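Long-range contacts in esterase (Thermotoga maritima, PDB 3DOH), which acts as a thermostable esterase, probably hydrolysing carboxylic esters with an alpha/beta-hydrolase domain that follows an immunoglobulin-like N-terminal domain: residues A[141-147]-A[159-164]; A[9-13]-A[133-139]; A[318-322]-A[357-361]; A[346-351]-A[363-367]. All blocks are in the same frame, centred on the assembly; numbering follows the deposited sequence.

Interaction 1: residues A[141-147]-A[159-164]; sequences IDDFLAF and PYRLFV. With SO4 (sulfate ion), chain G.
R161 and F144 meet on the beta hairpin whose arms, 144-150 and 157-163, form one edge of the alpha/beta-hydrolase sheet, and R161 is a good example of a long side chain that reaches across its partner strand. Its CB sits 3.8 Å from CD2 of F144. CD then passes A146 CB at 4.1 Å, and the same methyl lies over one face of the guanidinium. Bends at chi2 (-66°) and chi3 (-71°) bring the head back to the backbone of F144, where NE makes a weak hydrogen bond to the carbonyl oxygen. NH2 bonds to F144 O too, at 3.0 Å and in the carbonyl plane. Both terminal nitrogens hold weakly to a sulfate ion, probably from the crystallisation liquor, and NH1 is also bonded to N190 O.

Backbone bonds from L162 N to L145 O, and in both directions between F147 and Y160, set the antiparallel register. On the R161 side of the sheet, CB of F163 stands 3.8 Å above the centre of the F144 ring. On the other side, Y160 turns its ring under F147, whose CB lies 3.4 Å above that ring, offset toward its rim.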
# COMPACT_ATOMS: atom_id res chain seq x y z
N ILE A 141 -7.84 -33.61 20.07
CA ILE A 141 -8.65 -33.53 21.28
C ILE A 141 -9.57 -34.74 21.39
O ILE A 141 -10.00 -35.10 22.49
CB ILE A 141 -9.49 -32.24 21.31
CG1 ILE A 141 -8.63 -31.05 21.73
CG2 ILE A 141 -10.67 -32.41 22.25
CD1 ILE A 141 -9.39 -29.76 21.85
N ASP A 142 -9.88 -35.36 20.26
CA ASP A 142 -10.70 -36.54 20.24
C ASP A 142 -9.93 -37.84 20.51
O ASP A 142 -10.55 -38.88 20.60
CB ASP A 142 -11.48 -36.62 18.92
CG ASP A 142 -10.56 -36.83 17.71
OD1 ASP A 142 -9.30 -36.93 17.89
OD2 ASP A 142 -11.13 -36.89 16.57
N ASP A 143 -8.61 -37.80 20.65
CA ASP A 143 -7.88 -38.98 21.15
C ASP A 143 -7.74 -39.08 22.66
O ASP A 143 -7.24 -40.10 23.15
CB ASP A 143 -6.47 -39.10 20.58
CG ASP A 143 -6.45 -39.05 19.08
OD1 ASP A 143 -7.14 -39.89 18.47
OD2 ASP A 143 -5.75 -38.17 18.52
N PHE A 144 -8.12 -38.03 23.38
CA PHE A 144 -8.08 -37.98 24.84
C PHE A 144 -9.44 -38.41 25.29
O PHE A 144 -10.43 -37.68 25.10
CB PHE A 144 -7.92 -36.53 25.36
CG PHE A 144 -6.55 -35.96 25.24
CD1 PHE A 144 -5.95 -35.78 23.98
CD2 PHE A 144 -5.84 -35.59 26.39
CE1 PHE A 144 -4.68 -35.27 23.85
CE2 PHE A 144 -4.53 -35.06 26.28
CZ PHE A 144 -3.95 -34.89 24.99
N LEU A 145 -9.50 -39.58 25.88
CA LEU A 145 -10.67 -40.05 26.61
C LEU A 145 -11.08 -39.09 27.71
O LEU A 145 -10.24 -38.45 28.33
CB LEU A 145 -10.34 -41.41 27.23
CG LEU A 145 -9.94 -42.46 26.20
CD1 LEU A 145 -9.19 -43.58 26.86
CD2 LEU A 145 -11.21 -42.91 25.48
N ALA A 146 -12.39 -38.99 27.93
CA ALA A 146 -12.93 -38.16 29.01
C ALA A 146 -13.27 -39.04 30.20
O ALA A 146 -13.80 -40.13 30.04
CB ALA A 146 -14.15 -37.40 28.54
N PHE A 147 -12.93 -38.58 31.39
CA PHE A 147 -13.23 -39.28 32.62
C PHE A 147 -13.55 -38.22 33.65
O PHE A 147 -13.20 -37.05 33.46
CB PHE A 147 -12.02 -40.12 33.07
CG PHE A 147 -11.75 -41.32 32.22
CD1 PHE A 147 -12.68 -42.36 32.14
CD2 PHE A 147 -10.58 -41.42 31.48
CE1 PHE A 147 -12.41 -43.50 31.32
CE2 PHE A 147 -10.31 -42.54 30.66
CZ PHE A 147 -11.21 -43.57 30.59
N PRO A 159 -13.15 -33.38 36.51
CA PRO A 159 -13.12 -33.96 35.17
C PRO A 159 -11.68 -33.97 34.63
O PRO A 159 -10.88 -33.04 34.93
CB PRO A 159 -14.01 -32.99 34.35
CG PRO A 159 -14.57 -32.01 35.33
CD PRO A 159 -13.65 -31.99 36.50
N TYR A 160 -11.33 -35.02 33.87
CA TYR A 160 -10.03 -35.07 33.22
C TYR A 160 -10.01 -35.75 31.87
O TYR A 160 -10.89 -36.53 31.52
CB TYR A 160 -8.98 -35.65 34.15
CG TYR A 160 -9.11 -37.13 34.46
CD1 TYR A 160 -10.00 -37.61 35.45
CD2 TYR A 160 -8.31 -38.06 33.78
CE1 TYR A 160 -10.09 -38.98 35.75
CE2 TYR A 160 -8.39 -39.43 34.06
CZ TYR A 160 -9.28 -39.87 35.05
OH TYR A 160 -9.33 -41.23 35.30
N ARG A 161 -9.01 -35.41 31.09
CA ARG A 161 -8.84 -35.96 29.76
C ARG A 161 -7.51 -36.66 29.81
O ARG A 161 -6.54 -36.10 30.33
CB ARG A 161 -8.78 -34.86 28.67
CG ARG A 161 -9.97 -33.93 28.52
CD ARG A 161 -11.25 -34.60 28.05
NE ARG A 161 -11.23 -35.02 26.65
CZ ARG A 161 -12.11 -34.65 25.71
NH1 ARG A 161 -13.13 -33.83 25.96
NH2 ARG A 161 -11.95 -35.13 24.48
N LEU A 162 -7.45 -37.86 29.27
CA LEU A 162 -6.25 -38.69 29.30
C LEU A 162 -5.95 -39.24 27.92
O LEU A 162 -6.82 -39.82 27.31
CB LEU A 162 -6.47 -39.86 30.26
CG LEU A 162 -5.43 -40.99 30.26
CD1 LEU A 162 -4.22 -40.61 31.12
CD2 LEU A 162 -6.07 -42.26 30.79
N PHE A 163 -4.72 -39.08 27.45
CA PHE A 163 -4.26 -39.68 26.17
C PHE A 163 -3.56 -40.99 26.47
O PHE A 163 -2.64 -41.04 27.26
CB PHE A 163 -3.30 -38.73 25.42
CG PHE A 163 -2.72 -39.27 24.10
CD1 PHE A 163 -3.37 -39.03 22.86
CD2 PHE A 163 -1.48 -39.92 24.08
CE1 PHE A 163 -2.80 -39.45 21.62
CE2 PHE A 163 -0.90 -40.37 22.86
CZ PHE A 163 -1.58 -40.13 21.61
N VAL A 164 -3.97 -42.05 25.82
CA VAL A 164 -3.31 -43.33 25.96
C VAL A 164 -2.56 -43.63 24.64
O VAL A 164 -3.15 -43.55 23.59
CB VAL A 164 -4.39 -44.42 26.28
CG1 VAL A 164 -3.84 -45.86 26.22
CG2 VAL A 164 -5.05 -44.12 27.66
S SO4 G . -14.31 -35.00 21.74
O1 SO4 G . -14.48 -34.01 22.80
O2 SO4 G . -15.66 -35.39 21.30
O3 SO4 G . -13.56 -36.17 22.21
O4 SO4 G . -13.59 -34.40 20.61

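Interaction 2: residues A[9-13]-A[133-139]; sequences VTLIT and QTDEKHL. With SO4 (sulfate ion), chain F; SO4 (sulfate ion), chain G.
The imidazole of H138 has T13 OG1 beside its edge, next to CD2, and two acceptors bind in or near the same plane. NE2 gives a straight 2.7 Å hydrogen bond to E136 OE1, using the anti lone pair of that oxygen and lying almost exactly in the ring plane. ND1 bonds at 2.6 Å to O4 of a sulfate ion, probably from the crystallisation liquor. Y191 meets the ring edge-to-face, and T13 OG1 finds its own partner in E20.

The backbones pair in parallel, L11 with E136, I12 with K137 and T13 with H138. The backbone bond from L11 N to D135 O measures 2.8 Å, and the one from L139 N to T13 O 3.0 Å. Strand 8-16 is thereby joined to 129-139, the last strand of the immunoglobulin-like sheet. Toward the start of the pairing, CD1 of L11 touches CB of Q133 at 3.5 Å. On the opposite face CD1 of I12 packs on CB of K137 at 3.8 Å, while the bent lysine chain carries NZ away to a second sulfate and to D142.

Held between a carboxylate and an anion, H138 would probably tend to be doubly protonated. E136 also forms a salt bridge with R105, which would be expected to offset part of the carboxylate's charge and so temper its pull on H138.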
# COMPACT_ATOMS: atom_id res chain seq x y z
N VAL A 9 -21.51 -32.18 6.64
CA VAL A 9 -20.59 -31.06 6.65
C VAL A 9 -19.98 -30.97 8.05
O VAL A 9 -20.67 -30.81 9.05
CB VAL A 9 -21.28 -29.77 6.23
CG1 VAL A 9 -22.29 -30.08 5.14
CG2 VAL A 9 -21.99 -29.19 7.38
N THR A 10 -18.68 -31.19 8.10
CA THR A 10 -18.01 -31.42 9.34
C THR A 10 -16.99 -30.31 9.54
O THR A 10 -16.16 -30.04 8.68
CB THR A 10 -17.30 -32.76 9.31
OG1 THR A 10 -18.18 -33.78 8.85
CG2 THR A 10 -16.81 -33.11 10.69
N LEU A 11 -17.11 -29.65 10.67
CA LEU A 11 -16.19 -28.64 11.11
C LEU A 11 -14.92 -29.27 11.64
O LEU A 11 -14.98 -30.05 12.58
CB LEU A 11 -16.87 -27.88 12.24
CG LEU A 11 -17.66 -26.64 11.83
CD1 LEU A 11 -18.21 -26.77 10.43
CD2 LEU A 11 -18.72 -26.28 12.88
N ILE A 12 -13.77 -28.97 11.05
CA ILE A 12 -12.52 -29.48 11.59
C ILE A 12 -11.88 -28.39 12.47
O ILE A 12 -11.62 -27.26 12.00
CB ILE A 12 -11.53 -29.92 10.47
CG1 ILE A 12 -12.24 -30.69 9.36
CG2 ILE A 12 -10.36 -30.72 11.08
CD1 ILE A 12 -12.81 -32.06 9.80
N THR A 13 -11.66 -28.73 13.75
CA THR A 13 -10.95 -27.88 14.69
C THR A 13 -9.64 -28.51 15.02
O THR A 13 -9.49 -29.75 14.94
CB THR A 13 -11.69 -27.61 16.06
OG1 THR A 13 -11.84 -28.82 16.82
CG2 THR A 13 -13.06 -26.94 15.86
N GLN A 133 -23.62 -26.75 9.76
CA GLN A 133 -22.78 -27.93 9.93
C GLN A 133 -23.57 -29.07 10.58
O GLN A 133 -24.62 -28.84 11.17
CB GLN A 133 -21.57 -27.63 10.79
CG GLN A 133 -21.85 -27.61 12.27
CD GLN A 133 -22.23 -26.23 12.75
OE1 GLN A 133 -22.26 -25.97 13.94
NE2 GLN A 133 -22.51 -25.33 11.82
N THR A 134 -23.04 -30.28 10.50
CA THR A 134 -23.70 -31.45 11.08
C THR A 134 -22.78 -32.26 11.99
O THR A 134 -23.11 -33.38 12.38
CB THR A 134 -24.27 -32.37 9.98
OG1 THR A 134 -25.57 -31.92 9.60
CG2 THR A 134 -24.36 -33.80 10.50
N ASP A 135 -21.63 -31.69 12.32
CA ASP A 135 -20.57 -32.48 12.92
C ASP A 135 -19.38 -31.58 13.21
O ASP A 135 -19.02 -30.74 12.38
CB ASP A 135 -20.15 -33.62 11.99
CG ASP A 135 -20.91 -34.90 12.25
OD1 ASP A 135 -20.50 -35.67 13.14
OD2 ASP A 135 -21.93 -35.13 11.57
N GLU A 136 -18.78 -31.75 14.37
CA GLU A 136 -17.46 -31.23 14.58
C GLU A 136 -16.54 -32.45 14.51
O GLU A 136 -17.02 -33.57 14.57
CB GLU A 136 -17.40 -30.51 15.94
CG GLU A 136 -18.54 -29.49 16.15
CD GLU A 136 -18.34 -28.57 17.37
OE1 GLU A 136 -17.30 -28.69 18.04
OE2 GLU A 136 -19.20 -27.72 17.66
N LYS A 137 -15.24 -32.26 14.30
CA LYS A 137 -14.22 -33.33 14.43
C LYS A 137 -13.08 -32.59 15.10
O LYS A 137 -12.60 -31.61 14.52
CB LYS A 137 -13.76 -33.83 13.04
CG LYS A 137 -13.26 -35.26 12.92
CD LYS A 137 -11.75 -35.39 13.12
CE LYS A 137 -11.22 -36.82 12.73
NZ LYS A 137 -11.24 -37.86 13.87
N HIS A 138 -12.66 -33.03 16.28
CA HIS A 138 -11.68 -32.29 17.07
C HIS A 138 -10.31 -32.96 17.01
O HIS A 138 -10.04 -33.91 17.75
CB HIS A 138 -12.14 -32.17 18.52
CG HIS A 138 -13.53 -31.62 18.67
ND1 HIS A 138 -14.50 -32.23 19.43
CD2 HIS A 138 -14.10 -30.50 18.15
CE1 HIS A 138 -15.61 -31.52 19.37
NE2 HIS A 138 -15.40 -30.47 18.61
N LEU A 139 -9.45 -32.47 16.13
CA LEU A 139 -8.29 -33.23 15.68
C LEU A 139 -7.22 -33.29 16.77
O LEU A 139 -6.43 -32.37 16.93
CB LEU A 139 -7.71 -32.61 14.41
CG LEU A 139 -8.29 -33.11 13.08
CD1 LEU A 139 -7.61 -32.42 11.90
CD2 LEU A 139 -8.15 -34.62 12.97
S SO4 F . -6.92 -37.29 15.02
O1 SO4 F . -8.36 -37.10 15.07
O2 SO4 F . -6.48 -37.69 13.69
O3 SO4 F . -6.52 -38.34 15.93
O4 SO4 F . -6.22 -36.08 15.41
S SO4 G . -14.31 -35.00 21.74
O1 SO4 G . -14.48 -34.01 22.80
O2 SO4 G . -15.66 -35.39 21.30
O3 SO4 G . -13.56 -36.17 22.21
O4 SO4 G . -13.59 -34.40 20.61

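Interaction 3: residues A[318-322]-A[357-361]; sequences DDPVV and DPHGS. With SO4 (sulfate ion), chain C.
The backbones of D319 and H359 come together, CA to CA 4.7 Å, in two loops without regular helix or strand, the second folded from D357 to G360 as a type I beta turn. The two side chains run side by side in the same direction, and H359 ND1 gives a hydrogen bond of 2.7 Å to D319 OD2. The acceptor is nearly in the ring plane, but the nitrogen reaches it on the syn side and 31° out of the carboxylate plane. With CG anti to the backbone N (chi1 -180°), the D319 carboxylate lies close to its own following backbone. OD1 can therefore accept from both V321 N, at 2.7 Å, and V322 N, at 2.9 Å. The V321 bond closes an Asx turn and the V322 bond, met from above the carboxylate plane, extends it to an Asx motif; together they hold the rotation of the group. A water bonded to D319 OD2, P358 O and S361 OG ties the carboxylate to the other loop.

The arrangement is consistent with the Asp-His part of a Ser-His-Asp catalytic triad, with S271 on the nucleophile elbow as the third member. H359 NE2 is hydrogen-bonded to S271 OG and, at 2.6 Å, to O4 of a sulfate ion that S271 OG and A183 N also bind.

V321 closes over the imidazole, its CB 3.7 Å above the ring centre. D357 OD1 accepts from H359 N at 2.8 Å, an Asx turn inside the beta turn. Farther out, CD of P320 rests on CG of P358 at 4.1 Å, and P320 O is bonded to S72 OG of a second subunit.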
# COMPACT_ATOMS: atom_id res chain seq x y z
N ASP A 318 8.22 -8.98 30.49
CA ASP A 318 7.14 -8.01 30.58
C ASP A 318 5.77 -8.62 30.78
O ASP A 318 4.80 -8.03 30.32
CB ASP A 318 7.09 -7.12 29.32
CG ASP A 318 7.18 -7.92 28.05
OD1 ASP A 318 7.32 -9.16 28.09
OD2 ASP A 318 7.12 -7.30 26.99
N ASP A 319 5.68 -9.81 31.41
CA ASP A 319 4.35 -10.37 31.75
C ASP A 319 3.64 -9.38 32.71
O ASP A 319 4.14 -9.16 33.81
CB ASP A 319 4.48 -11.78 32.37
CG ASP A 319 3.11 -12.41 32.75
OD1 ASP A 319 2.09 -11.71 32.93
OD2 ASP A 319 3.07 -13.64 32.92
N PRO A 320 2.51 -8.79 32.29
CA PRO A 320 1.81 -7.81 33.12
C PRO A 320 0.82 -8.42 34.12
O PRO A 320 0.23 -7.69 34.93
CB PRO A 320 1.04 -7.00 32.09
CG PRO A 320 0.66 -8.00 31.07
CD PRO A 320 1.80 -9.01 31.01
N VAL A 321 0.61 -9.74 34.04
CA VAL A 321 -0.32 -10.46 34.92
C VAL A 321 0.46 -11.12 36.09
O VAL A 321 0.08 -10.96 37.25
CB VAL A 321 -1.10 -11.58 34.13
CG1 VAL A 321 -2.00 -12.43 35.05
CG2 VAL A 321 -1.87 -10.97 32.97
N VAL A 322 1.52 -11.87 35.75
CA VAL A 322 2.33 -12.57 36.70
C VAL A 322 3.78 -12.08 36.59
O VAL A 322 4.50 -12.46 35.67
CB VAL A 322 2.31 -14.09 36.45
CG1 VAL A 322 3.32 -14.81 37.36
CG2 VAL A 322 0.86 -14.68 36.63
N ASP A 357 0.13 -11.66 23.38
CA ASP A 357 0.02 -11.04 24.69
C ASP A 357 1.24 -11.52 25.55
O ASP A 357 1.51 -12.73 25.59
CB ASP A 357 -1.30 -11.50 25.31
CG ASP A 357 -1.57 -10.88 26.69
OD1 ASP A 357 -0.75 -11.11 27.65
OD2 ASP A 357 -2.61 -10.16 26.81
N PRO A 358 2.00 -10.59 26.21
CA PRO A 358 3.19 -11.14 26.91
C PRO A 358 2.88 -12.11 28.06
O PRO A 358 3.77 -12.76 28.54
CB PRO A 358 4.00 -9.89 27.39
CG PRO A 358 3.15 -8.75 27.20
CD PRO A 358 1.91 -9.12 26.38
N HIS A 359 1.65 -12.20 28.51
CA HIS A 359 1.36 -13.19 29.54
C HIS A 359 1.39 -14.64 28.97
O HIS A 359 1.83 -15.57 29.67
CB HIS A 359 0.04 -12.88 30.27
CG HIS A 359 -0.31 -13.89 31.31
ND1 HIS A 359 0.60 -14.37 32.22
CD2 HIS A 359 -1.48 -14.53 31.58
CE1 HIS A 359 0.02 -15.26 33.01
NE2 HIS A 359 -1.24 -15.37 32.64
N GLY A 360 0.99 -14.80 27.71
CA GLY A 360 0.97 -16.10 27.06
C GLY A 360 2.30 -16.77 26.75
O GLY A 360 2.45 -17.40 25.71
N SER A 361 3.26 -16.70 27.65
CA SER A 361 4.58 -17.23 27.35
C SER A 361 4.56 -18.74 27.14
O SER A 361 5.59 -19.33 26.78
CB SER A 361 5.62 -16.83 28.40
OG SER A 361 5.13 -17.01 29.71
S SO4 C . -4.49 -17.70 33.13
O1 SO4 C . -5.64 -16.82 33.31
O2 SO4 C . -4.81 -18.61 31.99
O3 SO4 C . -4.22 -18.39 34.42
O4 SO4 C . -3.31 -16.92 32.81
O HOH W 1 5.06 -14.63 30.76

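Interaction 4: residues A[346-351]-A[363-367]; sequences YEKGFM and IPTYE. With SO4 (sulfate ion), chain D.
P364 packs against three side chains of 346-351, and its CG touches all of them. CG stands 3.5 Å above the plane of the Y346 ring, offset toward the rim, in a CH-pi contact. The F350 ring presents its edge instead, with CE2 4.1 Å from P364 CG. M351, bent at chi2 (-70°) and chi3 (-74°), folds its thioether back so that SD lies 4.0 Å from the same atom. The two aromatic residues also touch each other, Y346 CD1 sitting 3.7 Å above a face of the F350 ring, offset toward its rim.

This aromatic wall is built where strand 341-346, at one edge of the hydrolase sheet, gives way to a type II beta turn from E347 to F350. G349 takes a positive phi there and serves as the N-cap of helix 350-353, while P364 projects from the short helix 362-366.

Outward from the proline, Y346 OH lies 3.1 Å from T365 OG1, which stands at the ring edge, in its plane, and is hydrogen-bonded to S361 O. At the start of the turn, E347 forms a salt bridge with R198 of a second subunit. Beside it, K348 N bonds at 3.0 Å to O3 of a sulfate ion that R207 of that subunit also holds.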
# COMPACT_ATOMS: atom_id res chain seq x y z
N TYR A 346 11.92 -14.81 28.15
CA TYR A 346 11.60 -14.01 26.98
C TYR A 346 11.74 -12.49 27.21
O TYR A 346 11.02 -11.91 28.04
CB TYR A 346 10.18 -14.35 26.48
CG TYR A 346 9.99 -15.82 26.13
CD1 TYR A 346 10.61 -16.36 25.01
CD2 TYR A 346 9.19 -16.65 26.92
CE1 TYR A 346 10.47 -17.70 24.66
CE2 TYR A 346 9.03 -18.01 26.59
CZ TYR A 346 9.68 -18.52 25.45
OH TYR A 346 9.56 -19.84 25.09
N GLU A 347 12.67 -11.87 26.47
CA GLU A 347 12.90 -10.41 26.49
C GLU A 347 11.64 -9.57 26.26
O GLU A 347 10.78 -9.92 25.44
CB GLU A 347 13.86 -10.02 25.38
CG GLU A 347 15.30 -10.35 25.56
CD GLU A 347 16.12 -9.84 24.34
OE1 GLU A 347 16.05 -10.52 23.27
OE2 GLU A 347 16.81 -8.77 24.44
N LYS A 348 11.59 -8.43 26.96
CA LYS A 348 10.60 -7.37 26.72
C LYS A 348 10.41 -7.14 25.24
O LYS A 348 11.40 -7.00 24.52
CB LYS A 348 11.06 -6.07 27.34
CG LYS A 348 10.12 -4.89 27.08
CD LYS A 348 10.34 -3.74 28.04
CE LYS A 348 9.36 -2.64 27.74
NZ LYS A 348 8.04 -2.96 28.33
N GLY A 349 9.17 -7.11 24.79
CA GLY A 349 8.90 -6.95 23.37
C GLY A 349 8.89 -8.22 22.51
O GLY A 349 8.24 -8.24 21.45
N PHE A 350 9.60 -9.27 22.93
CA PHE A 350 9.65 -10.50 22.14
C PHE A 350 8.25 -11.06 21.80
O PHE A 350 7.98 -11.51 20.66
CB PHE A 350 10.47 -11.58 22.85
CG PHE A 350 10.35 -12.93 22.24
CD1 PHE A 350 11.33 -13.42 21.40
CD2 PHE A 350 9.25 -13.72 22.49
CE1 PHE A 350 11.23 -14.70 20.83
CE2 PHE A 350 9.12 -14.98 21.91
CZ PHE A 350 10.10 -15.48 21.09
N MET A 351 7.39 -11.05 22.81
CA MET A 351 6.06 -11.59 22.66
C MET A 351 5.25 -10.74 21.67
O MET A 351 4.75 -11.30 20.66
CB MET A 351 5.36 -11.70 24.01
CG MET A 351 6.05 -12.65 24.99
SD MET A 351 5.90 -14.39 24.52
CE MET A 351 4.22 -14.68 24.95
N ILE A 363 2.95 -20.13 24.86
CA ILE A 363 2.92 -20.24 23.40
C ILE A 363 4.28 -20.53 22.74
O ILE A 363 4.43 -21.53 22.06
CB ILE A 363 2.27 -19.01 22.79
CG1 ILE A 363 0.78 -18.97 23.18
CG2 ILE A 363 2.49 -18.99 21.28
CD1 ILE A 363 0.14 -17.57 23.18
N PRO A 364 5.30 -19.68 22.93
CA PRO A 364 6.55 -20.16 22.33
C PRO A 364 7.10 -21.38 23.02
O PRO A 364 7.86 -22.15 22.41
CB PRO A 364 7.52 -19.00 22.56
CG PRO A 364 6.85 -18.07 23.44
CD PRO A 364 5.43 -18.37 23.57
N THR A 365 6.76 -21.55 24.29
CA THR A 365 7.40 -22.60 25.08
C THR A 365 7.00 -23.96 24.57
O THR A 365 7.86 -24.78 24.31
CB THR A 365 7.04 -22.43 26.54
OG1 THR A 365 7.49 -21.14 26.95
CG2 THR A 365 7.68 -23.47 27.38
N TYR A 366 5.70 -24.19 24.39
CA TYR A 366 5.22 -25.46 23.84
C TYR A 366 5.60 -25.65 22.38
O TYR A 366 5.49 -26.76 21.83
CB TYR A 366 3.72 -25.69 24.09
CG TYR A 366 3.45 -25.88 25.56
CD1 TYR A 366 4.23 -26.76 26.31
CD2 TYR A 366 2.43 -25.17 26.23
CE1 TYR A 366 4.00 -26.94 27.68
CE2 TYR A 366 2.22 -25.35 27.62
CZ TYR A 366 3.01 -26.24 28.31
OH TYR A 366 2.84 -26.44 29.65
N GLU A 367 6.07 -24.58 21.75
CA GLU A 367 6.60 -24.68 20.39
C GLU A 367 8.12 -24.92 20.35
O GLU A 367 8.72 -25.02 19.28
CB GLU A 367 6.15 -23.48 19.51
CG GLU A 367 4.63 -23.41 19.22
CD GLU A 367 4.02 -24.71 18.62
OE1 GLU A 367 4.27 -25.02 17.43
OE2 GLU A 367 3.24 -25.42 19.33
S SO4 D . 14.72 -6.93 28.84
O1 SO4 D . 16.08 -7.38 28.43
O2 SO4 D . 14.59 -6.22 30.10
O3 SO4 D . 13.83 -8.09 28.85
O4 SO4 D . 14.28 -5.90 27.90

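From the N terminus, interaction 2 first pairs strand 8-16 with 129-139, closing a loop of 119 residues that holds most of the immunoglobulin-like domain. Interaction 1 follows in series, a hairpin closing 11 residues at one edge of the hydrolase sheet, and a K137-D142 salt bridge joins the two where the domains meet. On the opposite side of the chain's centre, interaction 3 closes 34 residues and joins the loop after strand 311-316 to the loop before helix 362-366. Interaction 4 closes 11, tying the end of strand 341-346 and the start of helix 350-353 to helix 362-366. Their segments alternate, so these loops cross, and D318 OD2 probably accepts a hydrogen bond from G349 N.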